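Local coordinates for protein Tox3 (Phaeosphaeria nodorum, PDB 6WES) that acts as a secreted necrotrophic effector of a fungal plant pathogen, a toxin probably recognised through the host susceptibility gene Snn3, at residues D6-T11 against K28-I33; G10-H15 against G152-G157; I23-K28 against Y96-P101; N54-D59 against I78-L83; Q123-H128 against C146-Y151. All blocks are in the same frame, centred on the assembly; numbering follows the deposited sequence.

Contact 1 (D6-T11 against K28-I33)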
# COMPACT_ATOMS: atom_id res chain seq x y z
N ASP A 6 -16.38 0.50 5.38
CA ASP A 6 -15.25 0.43 4.47
C ASP A 6 -14.71 1.82 4.20
O ASP A 6 -15.43 2.84 4.33
CB ASP A 6 -15.63 -0.26 3.15
CG ASP A 6 -16.69 0.50 2.38
OD1 ASP A 6 -16.32 1.30 1.51
OD2 ASP A 6 -17.90 0.30 2.66
N ILE A 7 -13.43 1.87 3.86
CA ILE A 7 -12.80 3.13 3.53
C ILE A 7 -11.71 2.82 2.52
O ILE A 7 -11.07 1.77 2.57
CB ILE A 7 -12.22 3.83 4.80
CG1 ILE A 7 -11.53 5.16 4.44
CG2 ILE A 7 -11.23 2.94 5.51
CD1 ILE A 7 -12.46 6.32 4.23
N ASN A 8 -11.48 3.76 1.61
CA ASN A 8 -10.48 3.61 0.58
C ASN A 8 -9.37 4.62 0.80
O ASN A 8 -9.61 5.73 1.27
CB ASN A 8 -11.09 3.80 -0.81
CG ASN A 8 -11.77 2.54 -1.32
OD1 ASN A 8 -11.33 1.92 -2.30
ND2 ASN A 8 -12.84 2.14 -0.65
N PHE A 9 -8.15 4.22 0.45
CA PHE A 9 -7.00 5.11 0.43
C PHE A 9 -6.25 4.93 -0.88
O PHE A 9 -6.30 3.86 -1.51
CB PHE A 9 -6.01 4.75 1.56
CG PHE A 9 -6.62 4.80 2.93
CD1 PHE A 9 -7.15 6.00 3.44
CD2 PHE A 9 -6.71 3.67 3.70
CE1 PHE A 9 -7.72 6.04 4.71
CE2 PHE A 9 -7.27 3.72 4.97
CZ PHE A 9 -7.77 4.90 5.47
N GLY A 10 -5.52 5.96 -1.27
CA GLY A 10 -4.70 5.86 -2.46
C GLY A 10 -3.50 6.78 -2.36
O GLY A 10 -3.62 7.91 -1.87
N THR A 11 -2.35 6.32 -2.82
CA THR A 11 -1.14 7.13 -2.86
C THR A 11 -0.49 7.00 -4.23
O THR A 11 -0.29 5.89 -4.74
CB THR A 11 -0.18 6.71 -1.75
OG1 THR A 11 -0.87 6.84 -0.49
CG2 THR A 11 1.09 7.56 -1.74
N LYS A 28 -3.91 1.80 -4.70
CA LYS A 28 -5.14 2.04 -3.96
C LYS A 28 -5.51 0.80 -3.17
O LYS A 28 -5.36 -0.33 -3.64
CB LYS A 28 -6.30 2.40 -4.91
CG LYS A 28 -6.11 3.68 -5.68
CD LYS A 28 -7.28 3.91 -6.61
CE LYS A 28 -7.05 5.11 -7.52
NZ LYS A 28 -8.24 5.34 -8.41
N VAL A 29 -5.99 1.02 -1.94
CA VAL A 29 -6.41 -0.07 -1.07
C VAL A 29 -7.77 0.25 -0.48
O VAL A 29 -8.21 1.40 -0.45
CB VAL A 29 -5.39 -0.33 0.05
CG1 VAL A 29 -4.02 -0.71 -0.54
CG2 VAL A 29 -5.26 0.89 0.98
N ARG A 30 -8.43 -0.80 0.02
CA ARG A 30 -9.67 -0.68 0.77
C ARG A 30 -9.44 -1.36 2.11
O ARG A 30 -8.73 -2.37 2.18
CB ARG A 30 -10.79 -1.40 0.00
CG ARG A 30 -12.11 -1.51 0.76
CD ARG A 30 -13.18 -2.01 -0.16
NE ARG A 30 -14.33 -2.44 0.61
CZ ARG A 30 -15.59 -2.37 0.20
NH1 ARG A 30 -15.89 -1.86 -0.99
NH2 ARG A 30 -16.55 -2.80 1.00
N ALA A 31 -10.02 -0.79 3.17
CA ALA A 31 -10.04 -1.44 4.48
C ALA A 31 -11.49 -1.67 4.86
O ALA A 31 -12.32 -0.75 4.75
CB ALA A 31 -9.35 -0.61 5.56
N ASP A 32 -11.80 -2.88 5.30
CA ASP A 32 -13.13 -3.18 5.81
C ASP A 32 -13.00 -3.41 7.31
O ASP A 32 -12.08 -4.11 7.76
CB ASP A 32 -13.74 -4.40 5.09
CG ASP A 32 -14.25 -4.05 3.68
OD1 ASP A 32 -15.46 -3.77 3.50
OD2 ASP A 32 -13.45 -4.07 2.73
N ILE A 33 -13.88 -2.77 8.08
CA ILE A 33 -13.76 -2.76 9.55
C ILE A 33 -15.13 -3.01 10.18
O ILE A 33 -15.91 -2.06 10.35
CB ILE A 33 -13.21 -1.43 10.07
CG1 ILE A 33 -11.99 -0.96 9.26
CG2 ILE A 33 -12.87 -1.60 11.55
CD1 ILE A 33 -12.31 0.15 8.35
O HOH W 1 -9.13 2.68 -2.95
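Ile7 O accepts Ala31 N from the facing strand at 2.8 Å, with an N-H...O angle of 169°, and has a CA-H...O contact with Arg30, whose CA stands 3.3 Å from Ile7 O. Ile7 N returns a bond to Ala31 O, and Phe9 and Val29 repeat the exchange, giving the hydrogen-bonded pairs of an antiparallel beta hairpin. Their side chains share one face, where Ile7 CG2 rests against Ala31 CB (4.0 Å) and Ile33 CD1, while Val29 CG2 sits at the edge of the Phe9 ring. The other face carries the salt-bridge network of Asp6, Arg30 and Asp32. Arg30, extended from CG to NE, grips Asp32 side-on, NE on OD2 (2.8 Å) and NH2 on OD1 (2.9 Å). The Asp6 carboxylate stacks over one face of this guanidinium, planes 20° apart; Asp6 OD2 lies a long 3.8 Å from Arg30 NH2, a charge attraction without a directed N-H. Strand 45-53 extends the sheet beyond residues 28-32, and Phe102 of strand 92-105 packs on both Phe9 and Val29.

Contact 2 (G10-H15 against G152-G157)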
# COMPACT_ATOMS: atom_id res chain seq x y z
N GLY A 10 -5.52 5.96 -1.27
CA GLY A 10 -4.70 5.86 -2.46
C GLY A 10 -3.50 6.78 -2.36
O GLY A 10 -3.62 7.91 -1.87
N THR A 11 -2.35 6.32 -2.82
CA THR A 11 -1.14 7.13 -2.86
C THR A 11 -0.49 7.00 -4.23
O THR A 11 -0.29 5.89 -4.74
CB THR A 11 -0.18 6.71 -1.75
OG1 THR A 11 -0.87 6.84 -0.49
CG2 THR A 11 1.09 7.56 -1.74
N ARG A 12 -0.15 8.14 -4.81
CA ARG A 12 0.62 8.22 -6.04
C ARG A 12 2.06 8.54 -5.67
O ARG A 12 2.31 9.34 -4.75
CB ARG A 12 0.05 9.35 -6.92
CG ARG A 12 0.88 9.72 -8.15
CD ARG A 12 0.11 10.64 -9.09
NE ARG A 12 -1.12 9.99 -9.57
CZ ARG A 12 -2.06 10.60 -10.29
NH1 ARG A 12 -1.92 11.88 -10.61
NH2 ARG A 12 -3.13 9.92 -10.70
N SER A 13 3.01 7.99 -6.41
CA SER A 13 4.41 8.30 -6.13
C SER A 13 5.20 8.26 -7.43
O SER A 13 4.79 7.67 -8.42
CB SER A 13 5.02 7.31 -5.13
OG SER A 13 4.98 5.98 -5.61
N VAL A 14 6.37 8.91 -7.40
CA VAL A 14 7.29 8.94 -8.53
C VAL A 14 8.67 8.56 -8.00
O VAL A 14 9.09 9.08 -6.95
CB VAL A 14 7.35 10.34 -9.17
CG1 VAL A 14 8.33 10.38 -10.35
CG2 VAL A 14 5.95 10.77 -9.61
N HIS A 15 9.37 7.68 -8.71
CA HIS A 15 10.67 7.18 -8.30
C HIS A 15 11.68 7.28 -9.43
O HIS A 15 11.34 7.14 -10.61
CB HIS A 15 10.58 5.72 -7.83
CG HIS A 15 9.85 5.57 -6.53
ND1 HIS A 15 8.48 5.47 -6.45
CD2 HIS A 15 10.31 5.60 -5.26
CE1 HIS A 15 8.12 5.42 -5.17
NE2 HIS A 15 9.21 5.48 -4.43
N GLY A 152 2.10 11.46 -2.79
CA GLY A 152 0.98 12.23 -2.28
C GLY A 152 -0.33 11.57 -2.63
O GLY A 152 -0.35 10.45 -3.15
N ALA A 153 -1.42 12.25 -2.30
CA ALA A 153 -2.75 11.71 -2.56
C ALA A 153 -3.02 11.63 -4.05
O ALA A 153 -2.46 12.39 -4.85
CB ALA A 153 -3.79 12.61 -1.90
N ILE A 154 -3.89 10.71 -4.44
CA ILE A 154 -4.33 10.63 -5.83
C ILE A 154 -5.44 11.66 -6.02
O ILE A 154 -6.40 11.67 -5.24
CB ILE A 154 -4.83 9.23 -6.15
CG1 ILE A 154 -3.69 8.22 -6.01
CG2 ILE A 154 -5.41 9.20 -7.57
CD1 ILE A 154 -4.15 6.76 -6.22
N PRO A 155 -5.35 12.54 -7.02
CA PRO A 155 -6.41 13.54 -7.23
C PRO A 155 -7.78 12.89 -7.40
O PRO A 155 -7.91 11.82 -8.00
CB PRO A 155 -5.97 14.27 -8.51
CG PRO A 155 -4.49 14.08 -8.57
CD PRO A 155 -4.24 12.69 -7.98
N ARG A 156 -8.80 13.54 -6.85
CA ARG A 156 -10.13 12.96 -6.86
C ARG A 156 -10.61 12.73 -8.29
O ARG A 156 -10.43 13.59 -9.16
CB ARG A 156 -11.11 13.88 -6.12
CG ARG A 156 -12.50 13.31 -6.01
CD ARG A 156 -13.19 13.83 -4.76
NE ARG A 156 -12.93 12.98 -3.61
CZ ARG A 156 -12.20 13.33 -2.55
NH1 ARG A 156 -11.65 14.54 -2.49
NH2 ARG A 156 -12.01 12.48 -1.56
N GLY A 157 -11.19 11.56 -8.53
CA GLY A 157 -11.62 11.18 -9.85
C GLY A 157 -10.59 10.45 -10.68
O GLY A 157 -10.92 9.99 -11.78
O HOH W 2 -5.57 9.59 -2.38
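Arg12 and Gly152 form one antiparallel hydrogen-bonded pair, Arg12 N to Gly152 O at 2.9 Å and Gly152 N to Arg12 O at 2.9 Å. Thr11 adds a CA-H...O contact to the same Gly152 O. A water bridges the backbones further along: it donates to Gly10 O (2.6 Å) and accepts from Ile154 N (2.9 Å). Among the packing contacts, Ile154 lies on the backbone of the facing strand, its CG1 3.7 Å from Arg12 N and its CD1 3.9 Å from Gly10 CA. Arg12 bends at chi3 (-61°, which places NE), and Pro155 CD lies over one face of its guanidinium, 3.6 Å from Arg12 NH1, the two side chains crossing at about a right angle. Asp26 and Glu158 make salt bridges to the guanidinium at NE and NH2. These two carboxylates would favour the positive charge of Arg12, which joins the C-terminal end to strands 2-16 and 23-36.

Contact 3 (I23-K28 against Y96-P101)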
# COMPACT_ATOMS: atom_id res chain seq x y z
N ILE A 23 9.37 7.12 -12.79
CA ILE A 23 8.40 6.03 -12.75
C ILE A 23 7.29 6.44 -11.81
O ILE A 23 7.49 6.52 -10.60
CB ILE A 23 9.06 4.72 -12.30
CG1 ILE A 23 10.26 4.38 -13.19
CG2 ILE A 23 8.03 3.62 -12.27
CD1 ILE A 23 11.07 3.20 -12.67
N GLN A 24 6.10 6.64 -12.35
CA GLN A 24 4.94 6.99 -11.55
C GLN A 24 4.04 5.78 -11.35
O GLN A 24 3.81 4.99 -12.28
CB GLN A 24 4.14 8.11 -12.22
CG GLN A 24 2.94 8.58 -11.38
CD GLN A 24 2.35 9.86 -11.92
OE1 GLN A 24 2.99 10.90 -11.87
NE2 GLN A 24 1.14 9.78 -12.45
N ARG A 25 3.52 5.62 -10.14
CA ARG A 25 2.60 4.54 -9.83
C ARG A 25 1.51 5.04 -8.90
O ARG A 25 1.79 5.80 -7.97
CB ARG A 25 3.30 3.39 -9.09
CG ARG A 25 4.46 2.75 -9.85
CD ARG A 25 3.96 1.63 -10.73
NE ARG A 25 3.41 2.12 -11.98
CZ ARG A 25 2.68 1.37 -12.79
NH1 ARG A 25 2.20 1.86 -13.93
NH2 ARG A 25 2.43 0.11 -12.47
N ASP A 26 0.28 4.57 -9.13
CA ASP A 26 -0.85 4.77 -8.22
C ASP A 26 -1.13 3.44 -7.53
O ASP A 26 -1.20 2.40 -8.19
CB ASP A 26 -2.11 5.18 -8.99
CG ASP A 26 -2.12 6.63 -9.39
OD1 ASP A 26 -1.07 7.29 -9.29
OD2 ASP A 26 -3.18 7.13 -9.85
N VAL A 27 -1.31 3.48 -6.21
CA VAL A 27 -1.64 2.30 -5.41
C VAL A 27 -2.88 2.64 -4.61
O VAL A 27 -2.92 3.68 -3.94
CB VAL A 27 -0.48 1.93 -4.47
CG1 VAL A 27 -0.84 0.70 -3.64
CG2 VAL A 27 0.79 1.66 -5.27
N LYS A 28 -3.91 1.80 -4.70
CA LYS A 28 -5.14 2.04 -3.96
C LYS A 28 -5.51 0.80 -3.17
O LYS A 28 -5.36 -0.33 -3.64
CB LYS A 28 -6.30 2.40 -4.91
CG LYS A 28 -6.11 3.68 -5.68
CD LYS A 28 -7.28 3.91 -6.61
CE LYS A 28 -7.05 5.11 -7.52
NZ LYS A 28 -8.24 5.34 -8.41
N TYR A 96 10.68 -4.26 -10.92
CA TYR A 96 10.50 -3.22 -9.91
C TYR A 96 9.54 -3.71 -8.85
O TYR A 96 8.58 -4.41 -9.16
CB TYR A 96 9.90 -1.96 -10.52
CG TYR A 96 10.84 -1.36 -11.50
CD1 TYR A 96 11.80 -0.44 -11.09
CD2 TYR A 96 10.80 -1.73 -12.84
CE1 TYR A 96 12.71 0.09 -12.00
CE2 TYR A 96 11.68 -1.23 -13.73
CZ TYR A 96 12.64 -0.33 -13.30
OH TYR A 96 13.54 0.17 -14.22
N GLN A 97 9.80 -3.32 -7.61
CA GLN A 97 8.88 -3.58 -6.52
C GLN A 97 8.66 -2.30 -5.74
O GLN A 97 9.62 -1.70 -5.23
CB GLN A 97 9.44 -4.65 -5.61
CG GLN A 97 8.48 -5.02 -4.50
CD GLN A 97 8.95 -6.26 -3.78
OE1 GLN A 97 9.61 -6.17 -2.74
NE2 GLN A 97 8.61 -7.42 -4.33
N LEU A 98 7.40 -1.88 -5.65
CA LEU A 98 7.00 -0.70 -4.91
C LEU A 98 6.39 -1.14 -3.59
O LEU A 98 5.54 -2.06 -3.57
CB LEU A 98 5.96 0.07 -5.72
CG LEU A 98 5.32 1.28 -5.06
CD1 LEU A 98 6.39 2.32 -4.66
CD2 LEU A 98 4.33 1.88 -6.03
N ARG A 99 6.87 -0.57 -2.50
CA ARG A 99 6.42 -0.92 -1.16
C ARG A 99 5.76 0.33 -0.57
O ARG A 99 6.44 1.31 -0.24
CB ARG A 99 7.59 -1.39 -0.32
CG ARG A 99 8.29 -2.59 -0.93
CD ARG A 99 9.49 -3.07 -0.13
NE ARG A 99 10.24 -4.06 -0.90
CZ ARG A 99 11.52 -4.37 -0.69
NH1 ARG A 99 12.19 -3.78 0.31
NH2 ARG A 99 12.10 -5.27 -1.45
N GLN A 100 4.44 0.31 -0.46
CA GLN A 100 3.66 1.50 -0.14
C GLN A 100 2.92 1.32 1.18
O GLN A 100 1.96 0.52 1.25
CB GLN A 100 2.68 1.76 -1.28
CG GLN A 100 1.68 2.90 -1.05
CD GLN A 100 2.38 4.23 -0.89
OE1 GLN A 100 2.89 4.79 -1.87
NE2 GLN A 100 2.42 4.75 0.34
N PRO A 101 3.31 1.99 2.26
CA PRO A 101 2.58 1.87 3.53
C PRO A 101 1.26 2.62 3.50
O PRO A 101 1.11 3.62 2.80
CB PRO A 101 3.52 2.51 4.56
CG PRO A 101 4.83 2.70 3.88
CD PRO A 101 4.55 2.79 2.40
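Ile23, Arg25 and Val27 face Tyr96, Leu98 and Gln100 in a buried contact made by side chains alone, between strands that are not neighbours in the sheet. The segment axes come no closer than 9.1 Å and run 45° apart, too far for backbone pairing, and alternate residues of each strand point toward the other. Leu98, its CG anti to the backbone N (chi1 175°), carries the middle: its CD2 lies 3.6 Å from Val27 CG2, tip to tip, and 3.6 Å from Arg25 CB. This is interior packing of a beta barrel, strand 23-36 on one wall and strand 92-105 on the other, with His15 of strand 2-16 also touching Leu98. Toward one end Ile23 CD1 approaches Tyr96 CE1 at 3.6 Å, obliquely to the ring, while the phenol OH hydrogen-bonds to Glu129. Toward the other, Gln100 contributes its aliphatic part, CG 4.2 Å from Val27 CB; its amide NE2 is held by Pro101 O (3.0 Å) and by Gln123 O. Arg25 meets Leu98 with CB and CG; its chain then bends at chi2 and chi3, NE bonding to Gln24 O at 2.9 Å, and the guanidinium makes a cation-pi contact with Phe81.

Contact 4 (N54-D59 against I78-L83)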
# COMPACT_ATOMS: atom_id res chain seq x y z
N ASN A 54 -3.36 -2.07 -8.07
CA ASN A 54 -1.92 -2.32 -8.13
C ASN A 54 -1.33 -2.98 -6.90
O ASN A 54 -0.11 -2.98 -6.73
CB ASN A 54 -1.12 -1.07 -8.50
CG ASN A 54 -1.20 -0.76 -9.97
OD1 ASN A 54 -1.37 -1.67 -10.79
ND2 ASN A 54 -1.07 0.50 -10.33
N VAL A 55 -2.12 -3.59 -6.03
CA VAL A 55 -1.55 -4.33 -4.90
C VAL A 55 -1.53 -5.81 -5.23
O VAL A 55 -2.59 -6.44 -5.39
CB VAL A 55 -2.30 -4.05 -3.59
CG1 VAL A 55 -1.59 -4.78 -2.43
CG2 VAL A 55 -2.38 -2.57 -3.32
N ASP A 56 -0.33 -6.37 -5.30
CA ASP A 56 -0.15 -7.80 -5.53
C ASP A 56 -0.23 -8.60 -4.24
O ASP A 56 -0.64 -9.77 -4.27
CB ASP A 56 1.19 -8.01 -6.23
CG ASP A 56 1.20 -7.37 -7.59
OD1 ASP A 56 0.42 -7.82 -8.42
OD2 ASP A 56 1.92 -6.37 -7.83
N ARG A 57 0.16 -8.02 -3.11
CA ARG A 57 0.06 -8.68 -1.81
C ARG A 57 0.32 -7.61 -0.77
O ARG A 57 0.89 -6.56 -1.06
CB ARG A 57 1.05 -9.85 -1.65
CG ARG A 57 2.50 -9.47 -1.83
CD ARG A 57 3.44 -10.68 -1.71
NE ARG A 57 4.78 -10.27 -2.08
CZ ARG A 57 5.67 -9.76 -1.23
NH1 ARG A 57 5.37 -9.64 0.06
NH2 ARG A 57 6.86 -9.36 -1.68
N PHE A 58 -0.08 -7.90 0.45
CA PHE A 58 0.20 -7.06 1.60
C PHE A 58 1.24 -7.73 2.47
O PHE A 58 1.36 -8.96 2.49
CB PHE A 58 -1.06 -6.82 2.42
CG PHE A 58 -2.07 -5.93 1.74
CD1 PHE A 58 -2.05 -4.57 1.94
CD2 PHE A 58 -3.05 -6.47 0.90
CE1 PHE A 58 -2.99 -3.76 1.34
CE2 PHE A 58 -3.99 -5.65 0.29
CZ PHE A 58 -3.96 -4.31 0.51
N ASP A 59 2.01 -6.93 3.20
CA ASP A 59 3.02 -7.46 4.10
C ASP A 59 2.87 -6.74 5.43
O ASP A 59 2.85 -5.49 5.47
CB ASP A 59 4.41 -7.19 3.54
CG ASP A 59 5.51 -7.47 4.56
OD1 ASP A 59 6.34 -6.58 4.78
OD2 ASP A 59 5.60 -8.58 5.12
N ILE A 78 2.37 -4.18 -1.55
CA ILE A 78 3.49 -4.53 -2.43
C ILE A 78 2.97 -4.61 -3.85
O ILE A 78 1.98 -5.30 -4.11
CB ILE A 78 4.09 -5.89 -2.03
CG1 ILE A 78 4.45 -5.95 -0.55
CG2 ILE A 78 5.31 -6.21 -2.91
CD1 ILE A 78 5.63 -5.09 -0.19
N HIS A 79 3.66 -3.94 -4.78
CA HIS A 79 3.30 -3.90 -6.19
C HIS A 79 4.55 -4.27 -6.99
O HIS A 79 5.58 -3.63 -6.84
CB HIS A 79 2.84 -2.47 -6.55
CG HIS A 79 2.68 -2.22 -8.02
ND1 HIS A 79 2.01 -3.08 -8.86
CD2 HIS A 79 3.08 -1.18 -8.79
CE1 HIS A 79 2.01 -2.59 -10.09
NE2 HIS A 79 2.65 -1.44 -10.07
N ASP A 80 4.45 -5.31 -7.83
CA ASP A 80 5.55 -5.74 -8.70
C ASP A 80 5.23 -5.44 -10.16
O ASP A 80 4.09 -5.63 -10.60
CB ASP A 80 5.78 -7.26 -8.54
CG ASP A 80 6.02 -7.66 -7.10
OD1 ASP A 80 6.92 -7.07 -6.47
OD2 ASP A 80 5.30 -8.56 -6.58
N PHE A 81 6.21 -4.94 -10.91
CA PHE A 81 5.99 -4.71 -12.34
C PHE A 81 7.33 -4.76 -13.06
O PHE A 81 8.38 -4.62 -12.45
CB PHE A 81 5.26 -3.38 -12.62
CG PHE A 81 5.98 -2.16 -12.11
CD1 PHE A 81 5.92 -1.82 -10.77
CD2 PHE A 81 6.71 -1.35 -12.98
CE1 PHE A 81 6.59 -0.70 -10.30
CE2 PHE A 81 7.39 -0.24 -12.50
CZ PHE A 81 7.32 0.09 -11.17
N CYS A 82 7.26 -4.96 -14.37
CA CYS A 82 8.43 -5.12 -15.23
C CYS A 82 8.47 -4.00 -16.26
O CYS A 82 7.43 -3.54 -16.75
CB CYS A 82 8.41 -6.47 -15.97
SG CYS A 82 8.96 -7.96 -15.03
N LEU A 83 9.68 -3.56 -16.60
CA LEU A 83 9.87 -2.63 -17.70
C LEU A 83 11.02 -3.14 -18.55
O LEU A 83 11.95 -3.79 -18.05
CB LEU A 83 10.19 -1.19 -17.25
CG LEU A 83 9.13 -0.47 -16.39
CD1 LEU A 83 9.68 0.79 -15.80
CD2 LEU A 83 7.87 -0.19 -17.19
O HOH W 3 6.67 -10.04 -4.56
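Asn54 and His79 lie side by side and point the same way, the amide stacked on the imidazole with planes 23° apart. Asn54 CB sits over the ring centre, 3.8 Å from the centroid of His79, a CH-pi contact. Asp56 comes to the same ring at its edge: its OD2 accepts a strong bond from Asp80 N (2.7 Å, on the anti side of the carboxylate) and a weak one from His79 ND1 (3.4 Å). NE2 of the ring bonds to Arg25 and Asn54 ND2 to Asp26 O, so both flat groups are also fixed to strand 23-36. Next to them, Asp56 and Arg57 both face Ile78, a classic beta bulge. Ile78 O takes Asp56 N at 2.8 Å and, weakly, Arg57 N, while Ile78 N donates to Arg57 O. The bulge begins the short edge strand 57-59, antiparallel to strand 72-85. Arg57 CG stands between the backbone N and carbonyl carbon (chi1 58°), and the extended chain beyond it crosses Ile78 until Ile78 CG2 lies over one guanidinium face, 3.7 Å from Arg57 NH2. A water accepts from Arg57 NH2 (3.0 Å) and donates to Asp80 OD2 (2.9 Å).

Contact 5 (Q123-H128 against C146-Y151)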
# COMPACT_ATOMS: atom_id res chain seq x y z
N GLN A 123 1.88 8.27 3.06
CA GLN A 123 3.10 7.78 3.66
C GLN A 123 4.13 7.51 2.57
O GLN A 123 3.78 7.09 1.46
CB GLN A 123 2.86 6.53 4.48
CG GLN A 123 2.22 6.86 5.83
CD GLN A 123 2.17 5.64 6.71
OE1 GLN A 123 1.16 4.94 6.72
NE2 GLN A 123 3.26 5.35 7.42
N ARG A 124 5.38 7.77 2.89
CA ARG A 124 6.46 7.64 1.92
C ARG A 124 6.67 6.19 1.53
O ARG A 124 6.92 5.34 2.41
CB ARG A 124 7.75 8.19 2.54
CG ARG A 124 8.96 8.22 1.59
CD ARG A 124 10.21 8.80 2.30
NE ARG A 124 11.40 8.79 1.44
CZ ARG A 124 12.45 9.58 1.60
NH1 ARG A 124 12.49 10.46 2.60
NH2 ARG A 124 13.48 9.51 0.76
N PRO A 125 6.60 5.84 0.25
CA PRO A 125 6.89 4.49 -0.20
C PRO A 125 8.37 4.36 -0.56
O PRO A 125 9.11 5.34 -0.55
CB PRO A 125 6.04 4.38 -1.47
CG PRO A 125 6.10 5.79 -2.05
CD PRO A 125 6.12 6.72 -0.85
N THR A 126 8.79 3.14 -0.86
CA THR A 126 10.10 2.90 -1.45
C THR A 126 9.94 2.03 -2.68
O THR A 126 9.04 1.20 -2.76
CB THR A 126 11.05 2.22 -0.47
OG1 THR A 126 10.51 0.95 -0.07
CG2 THR A 126 11.27 3.11 0.76
N MET A 127 10.82 2.22 -3.66
CA MET A 127 10.85 1.39 -4.85
C MET A 127 12.21 0.74 -4.95
O MET A 127 13.22 1.28 -4.47
CB MET A 127 10.56 2.18 -6.12
CG MET A 127 10.41 1.29 -7.38
SD MET A 127 9.89 2.18 -8.85
CE MET A 127 8.16 2.44 -8.37
N HIS A 128 12.23 -0.43 -5.56
CA HIS A 128 13.39 -1.30 -5.61
C HIS A 128 13.48 -1.86 -7.02
O HIS A 128 12.45 -2.17 -7.62
CB HIS A 128 13.17 -2.40 -4.54
CG HIS A 128 12.86 -1.83 -3.19
ND1 HIS A 128 13.85 -1.59 -2.26
CD2 HIS A 128 11.70 -1.39 -2.64
CE1 HIS A 128 13.31 -1.05 -1.18
NE2 HIS A 128 12.01 -0.90 -1.39
N CYS A 146 15.74 2.48 -5.09
CA CYS A 146 15.64 3.69 -5.89
C CYS A 146 15.47 4.91 -4.98
O CYS A 146 15.36 4.78 -3.76
CB CYS A 146 14.41 3.58 -6.79
SG CYS A 146 14.33 2.10 -7.81
N SER A 147 15.45 6.11 -5.56
CA SER A 147 15.11 7.28 -4.76
C SER A 147 13.68 7.72 -5.04
O SER A 147 13.19 7.63 -6.17
CB SER A 147 16.10 8.43 -4.98
OG SER A 147 16.24 8.72 -6.36
N THR A 148 12.99 8.15 -3.99
CA THR A 148 11.62 8.62 -4.10
C THR A 148 11.66 10.10 -4.50
O THR A 148 12.25 10.92 -3.78
CB THR A 148 10.89 8.41 -2.78
OG1 THR A 148 10.91 7.01 -2.46
CG2 THR A 148 9.42 8.89 -2.85
N ARG A 149 11.06 10.44 -5.63
CA ARG A 149 11.04 11.84 -6.05
C ARG A 149 9.94 12.60 -5.35
O ARG A 149 10.16 13.73 -4.90
CB ARG A 149 10.89 11.97 -7.55
CG ARG A 149 11.47 13.33 -7.95
CD ARG A 149 11.09 13.73 -9.30
NE ARG A 149 11.70 12.87 -10.28
CZ ARG A 149 11.41 12.94 -11.57
NH1 ARG A 149 10.56 13.87 -11.99
NH2 ARG A 149 11.96 12.09 -12.41
N THR A 150 8.75 12.01 -5.24
CA THR A 150 7.63 12.67 -4.58
C THR A 150 6.56 11.62 -4.33
O THR A 150 6.60 10.53 -4.91
CB THR A 150 7.10 13.85 -5.41
OG1 THR A 150 6.14 14.56 -4.62
CG2 THR A 150 6.47 13.40 -6.73
N TYR A 151 5.61 11.95 -3.46
CA TYR A 151 4.46 11.08 -3.21
C TYR A 151 3.33 11.94 -2.66
O TYR A 151 3.57 13.03 -2.12
CB TYR A 151 4.80 9.92 -2.27
CG TYR A 151 5.23 10.36 -0.90
CD1 TYR A 151 6.52 10.74 -0.65
CD2 TYR A 151 4.32 10.39 0.16
CE1 TYR A 151 6.91 11.16 0.61
CE2 TYR A 151 4.72 10.83 1.43
CZ TYR A 151 6.02 11.19 1.63
OH TYR A 151 6.47 11.62 2.87
O HOH W 4 11.74 6.55 0.30
O HOH W 5 14.18 8.05 -1.43
O HOH W 6 12.71 4.49 -2.81
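Met127 and Cys146 make the one direct backbone bond here, Cys146 N to Met127 O at 2.9 Å and 170°, and from there the antiparallel segments run well apart, the CA atoms of Arg124 and Tyr151 6.5 Å from each other. Side chains and water fill the interval. One water accepts from Met127 N and donates to Cys146 O (2.8 Å), and also hydrogen-bonds to Thr148 OG1; a second accepts from Arg124 NH2 (2.7 Å), in the guanidinium plane, and from Thr148 N (2.8 Å). The segments belong to the hairpin of strands 126-133 and 144-153, and on the edge facing strand 2-16 Arg149 and Thr150 both face Val14 as a classic beta bulge. At the Tyr151 end, Tyr151 CG stands between its backbone N and carbonyl carbon (chi1 62°), and the ring face receives Arg124, whose CA lies over its centre, 3.6 Å from the centroid, in a CH-pi contact. Arg124 CB reaches Tyr151 CZ, the side chains crossing at about a right angle, and Pro125 CD packs on Tyr151 CB at 3.7 Å. At the Cys146 end, SG touches Met127 CG at 4.0 Å, and its disulfide with Cys17 ties the hairpin to the chain just after strand 2-16.

How the contacts relate
Contact 3 is the buried one, and its cross-barrel chemistry is nearly all apolar; the others join neighbouring strands or edges and mix backbone bonds with charge and water. Contacts 1 and 2 both use strand 2-16, on its two sides, sharing Gly10 and Thr11, and contact 2 lies at the surface. Contacts 2 and 5 share strand 144-153, which pairs with strand 126-133 on one edge, partly through water, and with strand 2-16 on the other, through the bulge at Val14. Contact 4 abuts contact 3 closely: Tyr96 N bonds to Phe81 O, and Gln97 to Asp80. Regular pairing is fullest in contact 1; contacts 2 and 4 have one regular pair each and contact 5 a single direct backbone bond.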